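Local coordinates for LD10117p (Drosophila melanogaster, PDB 5HJQ), which acts as a GTPase-activating protein for Rab35 in synaptic vesicle protein turnover and binds phosphoinositides through its TBC domain, at residues Q115-L120 with I290-F295; H163-H168 with L197-S202; Y167-T172 with I203-M208. One frame throughout, in Å; residues are numbered along the deposited sequence.

All three contacts lie in the all-helical TBC domain. Interaction 1 is the core contact: helix 113-122 meets helix 284-297, and all its touching residues are buried. It combines an aromatic pair with a bond from an indole to a carboxylate. Interactions 2 and 3 start from the same loop, share Tyr167 and His168, and both use helix 197-204. Interaction 2 is partly buried, with a cysteine on a tyrosine face and a serine-to-carbonyl bond. Interaction 3 is at the surface, and a histidine ring carries it. The chain around 200-208 links the three: Ile200 packs on Tyr294 and Phe295, Leu204 reaches Phe295, and Phe207 reaches Trp117.

Interaction 1: residues Q115-L120 with I290-F295; sequences QLWPML and IMDCYF
Trp117 reaches across from helix 113-122 and touches Met291, Asp292 and Phe295. Its CG stands anti to the carbonyl carbon (chi1 -78°), and from there the indole extends toward helix 284-297. CB packs on Met208, outside the pair. Trp117 CD2 lies 3.6 Å from Phe295 CE2. Phe295 thus turns its edge to one face of the indole, in a T-shaped stack with the planes at 77°. On the pyrrole side, Trp117 NE1 donates to Asp292 OD1 close to the indole plane; the 2.5 Å between NE1 and OD1 is suspiciously short, so the detail is doubtful. Further out, Trp117 CZ2 touches Met291 CB at 3.6 Å, and CZ3 packs against Phe207. Asp292 OD2 forms salt bridges with Arg289 and Arg113, which probably help fix the carboxylate. One turn after Trp117, Leu120 CB meets Phe295 CB at 4.0 Å. The contact joins two helices in the buried core of the all-helical TBC domain, with the Leu120 side chain about 9 Å from that of Lys98, a phosphoinositide-binding residue. The helix segments run roughly parallel, 30° apart, with axes 9.7 Å from each other. Helix 197-204 packs on both: Ile203 touches Trp117 and Met291, and Leu204 touches Phe295.

Interaction 2: residues H163-H168 with L197-S202; sequences HCLPYH and LYPITS
Cys164 sits over one face of the Tyr198 ring. Its CB lies 3.7 Å from the ring centroid and only 17° off the ring normal, a CH-pi contact. SG is over the same ring, 4.1 Å from the centroid, in a sulfur-aromatic contact. With CG anti to the backbone N (chi1 -165°), Tyr198 lays its ring beneath the loop. Beside this pair, Leu165 CD1 meets Pro199 CG at 4.1 Å, the two side chains crossing at a slant. His163 O also comes close to Pro199 CG, and the ring of His163 stacks on Trp276.

In the helical TBC domain, this contact lays the irregular segment 163-168 along the first turns of helix 197-204. Pro199, in the first turn, has no N-H to give and adds an apolar ring to the surface that receives the loop. Further along, Tyr167 brings its ring in edge first. Pro199 O lies in the ring plane, 3.5 Å from Tyr167 CE2, while Tyr167 CD2 is 4.0 Å from Ser202 CB. Leu165 CB rests over one face of the same ring, so the loop folds back on its own tyrosine.

The polar groups lie around this packing. Ser202 OG donates to Leu165 O at 3.0 Å, the donor standing 25° out of the carbonyl plane, and ties the loop backbone to the helix. The hydroxyl of Tyr198 is hydrogen-bonded to Asp178 OD1 of helix 171-187. Were Tyr198 replaced by alanine, Cys164 would probably lose the ring face under its CB and SG, and Asp178 its hydroxyl partner. The hydroxyl of Tyr167 is hydrogen-bonded to Leu279 O.

Interaction 3: residues Y167-T172 with I203-M208; sequences YHLTST and ILLHFM
His206 NE2 accepts a hydrogen bond from His168 N at 3.3 Å. The donor lies only 5° out of the imidazole plane, but the bond is bent, with an N-H...N angle of 136°. The other ring nitrogen, ND1, is hydrogen-bonded to Ser202 O, so the imidazole is held at both nitrogens and its rotation is probably fixed. His168 CB also comes within 3.5 Å of His206 NE2. Leu169 lies against the same ring: its CD2 is over a face, 3.9 Å from the centroid, in a CH-pi contact. Its CG touches His206 CE1 at 3.5 Å. With CG anti to the carbonyl carbon (chi1 -72°), Leu169 also reaches past the ring, and CD2 meets Leu205 CB at 4.0 Å.

In the TBC domain, this contact joins the loop before helix 171-187 to the chain leaving helix 197-204. The inner end of the contact is apolar: Tyr167 CE2 packs on Ile203 CG1 at 3.6 Å. Helix 284-297 lies alongside, where Leu287 touches Tyr167 and Met291 touches Ile203. Phe284 meets the rings of both His168 and His206.

Interaction 1: residues Q115-L120 with I290-F295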
loop_
_atom_site.group_PDB
_atom_site.type_symbol
_atom_site.label_atom_id
_atom_site.label_comp_id
_atom_site.label_asym_id
_atom_site.label_seq_id
_atom_site.Cartn_x
_atom_site.Cartn_y
_atom_site.Cartn_z
ATOM N N GLN A 115 2.403 -15.743 -9.824
ATOM C CA GLN A 115 1.095 -16.217 -10.253
ATOM C C GLN A 115 -0.043 -15.718 -9.359
ATOM O O GLN A 115 -1.124 -15.399 -9.851
ATOM C CB GLN A 115 1.074 -17.747 -10.299
ATOM C CG GLN A 115 1.821 -18.351 -11.482
ATOM C CD GLN A 115 1.695 -19.860 -11.536
ATOM O OE1 GLN A 115 0.881 -20.399 -12.288
ATOM N NE2 GLN A 115 2.502 -20.551 -10.739
ATOM N N LEU A 116 0.196 -15.667 -8.051
ATOM C CA LEU A 116 -0.852 -15.308 -7.094
ATOM C C LEU A 116 -1.359 -13.882 -7.290
ATOM O O LEU A 116 -2.565 -13.649 -7.360
ATOM C CB LEU A 116 -0.349 -15.483 -5.658
ATOM C CG LEU A 116 -1.317 -15.118 -4.529
ATOM C CD1 LEU A 116 -2.660 -15.811 -4.710
ATOM C CD2 LEU A 116 -0.712 -15.468 -3.175
ATOM N N TRP A 117 -0.436 -12.931 -7.386
ATOM C CA TRP A 117 -0.808 -11.518 -7.452
ATOM C C TRP A 117 -1.535 -11.093 -8.737
ATOM O O TRP A 117 -2.502 -10.333 -8.658
ATOM C CB TRP A 117 0.428 -10.639 -7.247
ATOM C CG TRP A 117 0.844 -10.532 -5.814
ATOM C CD1 TRP A 117 0.329 -11.222 -4.757
ATOM C CD2 TRP A 117 1.851 -9.668 -5.278
ATOM N NE1 TRP A 117 0.957 -10.845 -3.593
ATOM C CE2 TRP A 117 1.896 -9.892 -3.887
ATOM C CE3 TRP A 117 2.722 -8.732 -5.839
ATOM C CZ2 TRP A 117 2.781 -9.217 -3.051
ATOM C CZ3 TRP A 117 3.593 -8.056 -5.007
ATOM C CH2 TRP A 117 3.619 -8.304 -3.628
ATOM N N PRO A 118 -1.083 -11.561 -9.922
ATOM C CA PRO A 118 -1.850 -11.163 -11.112
ATOM C C PRO A 118 -3.296 -11.654 -11.092
ATOM O O PRO A 118 -4.172 -11.017 -11.680
ATOM C CB PRO A 118 -1.078 -11.817 -12.259
ATOM C CG PRO A 118 0.309 -11.913 -11.756
ATOM C CD PRO A 118 0.180 -12.228 -10.294
ATOM N N MET A 119 -3.539 -12.770 -10.415
ATOM C CA MET A 119 -4.888 -13.305 -10.294
ATOM C C MET A 119 -5.738 -12.489 -9.319
ATOM O O MET A 119 -6.884 -12.146 -9.619
ATOM C CB MET A 119 -4.843 -14.763 -9.846
ATOM C CG MET A 119 -6.215 -15.376 -9.651
ATOM S SD MET A 119 -6.150 -17.110 -9.162
ATOM C CE MET A 119 -5.315 -16.996 -7.580
ATOM N N LEU A 120 -5.177 -12.198 -8.148
ATOM C CA LEU A 120 -5.882 -11.417 -7.130
ATOM C C LEU A 120 -6.325 -10.061 -7.672
ATOM O O LEU A 120 -7.471 -9.657 -7.486
ATOM C CB LEU A 120 -5.007 -11.219 -5.889
ATOM C CG LEU A 120 -4.605 -12.471 -5.106
ATOM C CD1 LEU A 120 -3.722 -12.099 -3.924
ATOM C CD2 LEU A 120 -5.838 -13.227 -4.642
ATOM N N ILE A 290 1.617 -7.580 3.452
ATOM C CA ILE A 290 0.497 -6.645 3.432
ATOM C C ILE A 290 -0.134 -6.584 2.043
ATOM O O ILE A 290 -1.357 -6.600 1.905
ATOM C CB ILE A 290 0.931 -5.226 3.861
ATOM C CG1 ILE A 290 1.324 -5.208 5.338
ATOM C CG2 ILE A 290 -0.184 -4.222 3.619
ATOM C CD1 ILE A 290 1.794 -3.856 5.826
ATOM N N MET A 291 0.705 -6.519 1.015
ATOM C CA MET A 291 0.218 -6.506 -0.362
ATOM C C MET A 291 -0.579 -7.761 -0.708
ATOM O O MET A 291 -1.557 -7.685 -1.455
ATOM C CB MET A 291 1.383 -6.345 -1.339
ATOM C CG MET A 291 1.966 -4.932 -1.376
ATOM S SD MET A 291 0.733 -3.644 -1.676
ATOM C CE MET A 291 0.692 -2.848 -0.075
ATOM N N ASP A 292 -0.160 -8.902 -0.162
ATOM C CA ASP A 292 -0.870 -10.168 -0.359
ATOM C C ASP A 292 -2.354 -10.052 -0.037
ATOM O O ASP A 292 -3.206 -10.456 -0.830
ATOM C CB ASP A 292 -0.256 -11.280 0.501
ATOM C CG ASP A 292 1.090 -11.748 -0.016
ATOM O OD1 ASP A 292 1.370 -11.559 -1.220
ATOM O OD2 ASP A 292 1.868 -12.311 0.785
ATOM N N CYS A 293 -2.657 -9.501 1.133
ATOM C CA CYS A 293 -4.039 -9.347 1.567
ATOM C C CYS A 293 -4.705 -8.151 0.896
ATOM O O CYS A 293 -5.883 -8.202 0.538
ATOM C CB CYS A 293 -4.101 -9.204 3.088
ATOM S SG CYS A 293 -3.375 -10.605 3.982
ATOM N N TYR A 294 -3.932 -7.083 0.720
ATOM C CA TYR A 294 -4.417 -5.842 0.120
ATOM C C TYR A 294 -4.973 -6.046 -1.287
ATOM O O TYR A 294 -6.029 -5.507 -1.624
ATOM C CB TYR A 294 -3.289 -4.807 0.096
ATOM C CG TYR A 294 -3.536 -3.593 -0.776
ATOM C CD1 TYR A 294 -4.361 -2.560 -0.346
ATOM C CD2 TYR A 294 -2.926 -3.470 -2.020
ATOM C CE1 TYR A 294 -4.583 -1.449 -1.131
ATOM C CE2 TYR A 294 -3.144 -2.359 -2.817
ATOM C CZ TYR A 294 -3.972 -1.347 -2.357
ATOM O OH TYR A 294 -4.208 -0.229 -3.124
ATOM N N PHE A 295 -4.269 -6.834 -2.098
ATOM C CA PHE A 295 -4.689 -7.092 -3.476
ATOM C C PHE A 295 -5.969 -7.924 -3.539
ATOM O O PHE A 295 -6.542 -8.114 -4.613
ATOM C CB PHE A 295 -3.580 -7.805 -4.261
ATOM C CG PHE A 295 -2.387 -6.940 -4.551
ATOM C CD1 PHE A 295 -2.544 -5.590 -4.811
ATOM C CD2 PHE A 295 -1.109 -7.475 -4.557
ATOM C CE1 PHE A 295 -1.452 -4.788 -5.076
ATOM C CE2 PHE A 295 -0.009 -6.674 -4.820
ATOM C CZ PHE A 295 -0.183 -5.328 -5.076
#

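Interaction 2: residues H163-H168 with L197-S202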
loop_
_atom_site.group_PDB
_atom_site.type_symbol
_atom_site.label_atom_id
_atom_site.label_comp_id
_atom_site.label_asym_id
_atom_site.label_seq_id
_atom_site.Cartn_x
_atom_site.Cartn_y
_atom_site.Cartn_z
ATOM N N HIS A 163 7.786 10.836 -3.529
ATOM C CA HIS A 163 7.519 9.441 -3.189
ATOM C C HIS A 163 7.379 8.516 -4.399
ATOM O O HIS A 163 6.386 7.800 -4.539
ATOM C CB HIS A 163 6.261 9.349 -2.328
ATOM C CG HIS A 163 6.391 10.035 -1.004
ATOM N ND1 HIS A 163 6.040 11.354 -0.812
ATOM C CD2 HIS A 163 6.847 9.589 0.190
ATOM C CE1 HIS A 163 6.265 11.688 0.445
ATOM N NE2 HIS A 163 6.755 10.637 1.075
ATOM N N CYS A 164 8.376 8.530 -5.273
ATOM C CA CYS A 164 8.471 7.510 -6.307
ATOM C C CYS A 164 9.367 6.398 -5.785
ATOM O O CYS A 164 10.443 6.140 -6.324
ATOM C CB CYS A 164 9.007 8.093 -7.613
ATOM S SG CYS A 164 7.894 9.317 -8.348
ATOM N N LEU A 165 8.906 5.760 -4.713
ATOM C CA LEU A 165 9.683 4.769 -3.978
ATOM C C LEU A 165 10.045 3.569 -4.846
ATOM O O LEU A 165 9.166 2.850 -5.318
ATOM C CB LEU A 165 8.906 4.312 -2.745
ATOM C CG LEU A 165 8.484 5.446 -1.810
ATOM C CD1 LEU A 165 7.461 4.967 -0.792
ATOM C CD2 LEU A 165 9.698 6.038 -1.111
ATOM N N PRO A 166 11.353 3.355 -5.055
ATOM C CA PRO A 166 11.880 2.308 -5.936
ATOM C C PRO A 166 12.135 0.977 -5.231
ATOM O O PRO A 166 12.171 -0.061 -5.897
ATOM C CB PRO A 166 13.194 2.915 -6.422
ATOM C CG PRO A 166 13.665 3.713 -5.245
ATOM C CD PRO A 166 12.424 4.224 -4.537
ATOM N N TYR A 167 12.307 1.020 -3.912
ATOM C CA TYR A 167 12.664 -0.157 -3.122
ATOM C C TYR A 167 13.908 -0.846 -3.689
ATOM O O TYR A 167 14.963 -0.226 -3.795
ATOM C CB TYR A 167 11.484 -1.130 -3.047
ATOM C CG TYR A 167 10.223 -0.490 -2.508
ATOM C CD1 TYR A 167 10.131 -0.107 -1.175
ATOM C CD2 TYR A 167 9.126 -0.263 -3.332
ATOM C CE1 TYR A 167 8.984 0.485 -0.676
ATOM C CE2 TYR A 167 7.973 0.328 -2.842
ATOM C CZ TYR A 167 7.910 0.699 -1.512
ATOM O OH TYR A 167 6.769 1.283 -1.015
ATOM N N HIS A 168 13.784 -2.113 -4.070
ATOM C CA HIS A 168 14.945 -2.881 -4.515
ATOM C C HIS A 168 15.090 -2.932 -6.035
ATOM O O HIS A 168 15.918 -3.677 -6.556
ATOM C CB HIS A 168 14.878 -4.307 -3.959
ATOM C CG HIS A 168 14.906 -4.373 -2.464
ATOM N ND1 HIS A 168 14.084 -5.210 -1.740
ATOM C CD2 HIS A 168 15.655 -3.705 -1.555
ATOM C CE1 HIS A 168 14.327 -5.056 -0.451
ATOM N NE2 HIS A 168 15.276 -4.149 -0.311
ATOM N N LEU A 197 0.222 5.357 -6.425
ATOM C CA LEU A 197 0.251 4.533 -7.627
ATOM C C LEU A 197 1.658 4.048 -7.983
ATOM O O LEU A 197 1.848 2.875 -8.303
ATOM C CB LEU A 197 -0.358 5.309 -8.795
ATOM C CG LEU A 197 -0.849 4.495 -9.993
ATOM C CD1 LEU A 197 -2.110 5.133 -10.576
ATOM C CD2 LEU A 197 0.239 4.365 -11.052
ATOM N N TYR A 198 2.639 4.942 -7.918
ATOM C CA TYR A 198 4.017 4.590 -8.259
ATOM C C TYR A 198 4.647 3.576 -7.285
ATOM O O TYR A 198 5.221 2.587 -7.741
ATOM C CB TYR A 198 4.885 5.852 -8.347
ATOM C CG TYR A 198 6.216 5.646 -9.038
ATOM C CD1 TYR A 198 7.275 5.026 -8.386
ATOM C CD2 TYR A 198 6.420 6.081 -10.340
ATOM C CE1 TYR A 198 8.493 4.840 -9.012
ATOM C CE2 TYR A 198 7.633 5.897 -10.973
ATOM C CZ TYR A 198 8.664 5.279 -10.303
ATOM O OH TYR A 198 9.872 5.099 -10.929
ATOM N N PRO A 199 4.560 3.814 -5.955
ATOM C CA PRO A 199 5.146 2.823 -5.039
ATOM C C PRO A 199 4.592 1.409 -5.220
ATOM O O PRO A 199 5.338 0.439 -5.081
ATOM C CB PRO A 199 4.776 3.370 -3.657
ATOM C CG PRO A 199 4.698 4.832 -3.857
ATOM C CD PRO A 199 4.092 5.006 -5.218
ATOM N N ILE A 200 3.307 1.301 -5.538
ATOM C CA ILE A 200 2.679 0.004 -5.760
ATOM C C ILE A 200 3.210 -0.642 -7.042
ATOM O O ILE A 200 3.509 -1.839 -7.071
ATOM C CB ILE A 200 1.144 0.130 -5.834
ATOM C CG1 ILE A 200 0.569 0.517 -4.468
ATOM C CG2 ILE A 200 0.519 -1.173 -6.305
ATOM C CD1 ILE A 200 -0.945 0.600 -4.453
ATOM N N THR A 201 3.330 0.165 -8.092
ATOM C CA THR A 201 3.877 -0.283 -9.368
ATOM C C THR A 201 5.250 -0.911 -9.173
ATOM O O THR A 201 5.552 -1.955 -9.748
ATOM C CB THR A 201 3.989 0.880 -10.370
ATOM O OG1 THR A 201 2.691 1.433 -10.607
ATOM C CG2 THR A 201 4.585 0.403 -11.690
ATOM N N SER A 202 6.070 -0.272 -8.345
ATOM C CA SER A 202 7.392 -0.788 -8.019
ATOM C C SER A 202 7.319 -2.138 -7.311
ATOM O O SER A 202 8.131 -3.022 -7.568
ATOM C CB SER A 202 8.156 0.213 -7.149
ATOM O OG SER A 202 8.517 1.366 -7.891
#

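Interaction 3: residues Y167-T172 with I203-M208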
loop_
_atom_site.group_PDB
_atom_site.type_symbol
_atom_site.label_atom_id
_atom_site.label_comp_id
_atom_site.label_asym_id
_atom_site.label_seq_id
_atom_site.Cartn_x
_atom_site.Cartn_y
_atom_site.Cartn_z
ATOM N N TYR A 167 12.307 1.020 -3.912
ATOM C CA TYR A 167 12.664 -0.157 -3.122
ATOM C C TYR A 167 13.908 -0.846 -3.689
ATOM O O TYR A 167 14.963 -0.226 -3.795
ATOM C CB TYR A 167 11.484 -1.130 -3.047
ATOM C CG TYR A 167 10.223 -0.490 -2.508
ATOM C CD1 TYR A 167 10.131 -0.107 -1.175
ATOM C CD2 TYR A 167 9.126 -0.263 -3.332
ATOM C CE1 TYR A 167 8.984 0.485 -0.676
ATOM C CE2 TYR A 167 7.973 0.328 -2.842
ATOM C CZ TYR A 167 7.910 0.699 -1.512
ATOM O OH TYR A 167 6.769 1.283 -1.015
ATOM N N HIS A 168 13.784 -2.113 -4.070
ATOM C CA HIS A 168 14.945 -2.881 -4.515
ATOM C C HIS A 168 15.090 -2.932 -6.035
ATOM O O HIS A 168 15.918 -3.677 -6.556
ATOM C CB HIS A 168 14.878 -4.307 -3.959
ATOM C CG HIS A 168 14.906 -4.373 -2.464
ATOM N ND1 HIS A 168 14.084 -5.210 -1.740
ATOM C CD2 HIS A 168 15.655 -3.705 -1.555
ATOM C CE1 HIS A 168 14.327 -5.056 -0.451
ATOM N NE2 HIS A 168 15.276 -4.149 -0.311
ATOM N N LEU A 169 14.292 -2.136 -6.743
ATOM C CA LEU A 169 14.344 -2.115 -8.202
ATOM C C LEU A 169 15.687 -1.618 -8.724
ATOM O O LEU A 169 16.231 -0.630 -8.232
ATOM C CB LEU A 169 13.227 -1.238 -8.773
ATOM C CG LEU A 169 11.789 -1.747 -8.700
ATOM C CD1 LEU A 169 10.857 -0.782 -9.426
ATOM C CD2 LEU A 169 11.688 -3.147 -9.283
ATOM N N THR A 170 16.211 -2.310 -9.732
ATOM C CA THR A 170 17.412 -1.868 -10.425
ATOM C C THR A 170 17.118 -0.593 -11.209
ATOM O O THR A 170 15.986 -0.108 -11.215
ATOM C CB THR A 170 17.938 -2.945 -11.384
ATOM O OG1 THR A 170 16.959 -3.193 -12.400
ATOM C CG2 THR A 170 18.218 -4.240 -10.634
ATOM N N SER A 171 18.134 -0.055 -11.875
ATOM C CA SER A 171 17.952 1.141 -12.691
ATOM C C SER A 171 16.979 0.863 -13.835
ATOM O O SER A 171 16.192 1.727 -14.221
ATOM C CB SER A 171 19.293 1.631 -13.238
ATOM O OG SER A 171 19.878 0.660 -14.086
ATOM N N THR A 172 17.036 -0.354 -14.366
ATOM C CA THR A 172 16.117 -0.775 -15.414
ATOM C C THR A 172 14.716 -0.960 -14.845
ATOM O O THR A 172 13.719 -0.658 -15.501
ATOM C CB THR A 172 16.580 -2.083 -16.075
ATOM O OG1 THR A 172 17.923 -1.926 -16.547
ATOM C CG2 THR A 172 15.676 -2.448 -17.249
ATOM N N ILE A 203 6.349 -2.287 -6.415
ATOM C CA ILE A 203 6.184 -3.523 -5.656
ATOM C C ILE A 203 5.785 -4.683 -6.564
ATOM O O ILE A 203 6.344 -5.778 -6.475
ATOM C CB ILE A 203 5.127 -3.360 -4.545
ATOM C CG1 ILE A 203 5.587 -2.325 -3.516
ATOM C CG2 ILE A 203 4.862 -4.686 -3.860
ATOM C CD1 ILE A 203 4.629 -2.150 -2.356
ATOM N N LEU A 204 4.814 -4.431 -7.434
ATOM C CA LEU A 204 4.371 -5.415 -8.410
ATOM C C LEU A 204 5.540 -5.912 -9.252
ATOM O O LEU A 204 5.674 -7.108 -9.502
ATOM C CB LEU A 204 3.296 -4.813 -9.312
ATOM C CG LEU A 204 1.979 -4.438 -8.636
ATOM C CD1 LEU A 204 1.144 -3.595 -9.573
ATOM C CD2 LEU A 204 1.232 -5.696 -8.237
ATOM N N LEU A 205 6.393 -4.980 -9.664
ATOM C CA LEU A 205 7.514 -5.270 -10.551
ATOM C C LEU A 205 8.579 -6.163 -9.915
ATOM O O LEU A 205 9.493 -6.622 -10.596
ATOM C CB LEU A 205 8.150 -3.960 -11.020
ATOM C CG LEU A 205 7.389 -3.229 -12.130
ATOM C CD1 LEU A 205 8.046 -1.896 -12.458
ATOM C CD2 LEU A 205 7.306 -4.115 -13.376
ATOM N N HIS A 206 8.468 -6.405 -8.614
ATOM C CA HIS A 206 9.426 -7.261 -7.924
ATOM C C HIS A 206 9.124 -8.746 -8.121
ATOM O O HIS A 206 9.928 -9.597 -7.744
ATOM C CB HIS A 206 9.452 -6.942 -6.424
ATOM C CG HIS A 206 10.232 -5.712 -6.076
ATOM N ND1 HIS A 206 9.781 -4.439 -6.353
ATOM C CD2 HIS A 206 11.434 -5.562 -5.473
ATOM C CE1 HIS A 206 10.672 -3.558 -5.936
ATOM N NE2 HIS A 206 11.686 -4.214 -5.398
ATOM N N PHE A 207 7.972 -9.060 -8.707
ATOM C CA PHE A 207 7.524 -10.447 -8.775
ATOM C C PHE A 207 6.925 -10.843 -10.122
ATOM O O PHE A 207 6.690 -12.024 -10.373
ATOM C CB PHE A 207 6.501 -10.713 -7.672
ATOM C CG PHE A 207 7.006 -10.402 -6.297
ATOM C CD1 PHE A 207 7.845 -11.283 -5.638
ATOM C CD2 PHE A 207 6.642 -9.227 -5.661
ATOM C CE1 PHE A 207 8.317 -10.994 -4.370
ATOM C CE2 PHE A 207 7.109 -8.931 -4.396
ATOM C CZ PHE A 207 7.944 -9.817 -3.746
ATOM N N MET A 208 6.665 -9.866 -10.984
ATOM C CA MET A 208 6.087 -10.163 -12.293
ATOM C C MET A 208 6.695 -9.296 -13.395
ATOM O O MET A 208 7.587 -8.484 -13.145
ATOM C CB MET A 208 4.569 -9.977 -12.257
ATOM C CG MET A 208 4.127 -8.524 -12.105
ATOM S SD MET A 208 2.359 -8.377 -11.791
ATOM C CE MET A 208 2.257 -9.076 -10.145
#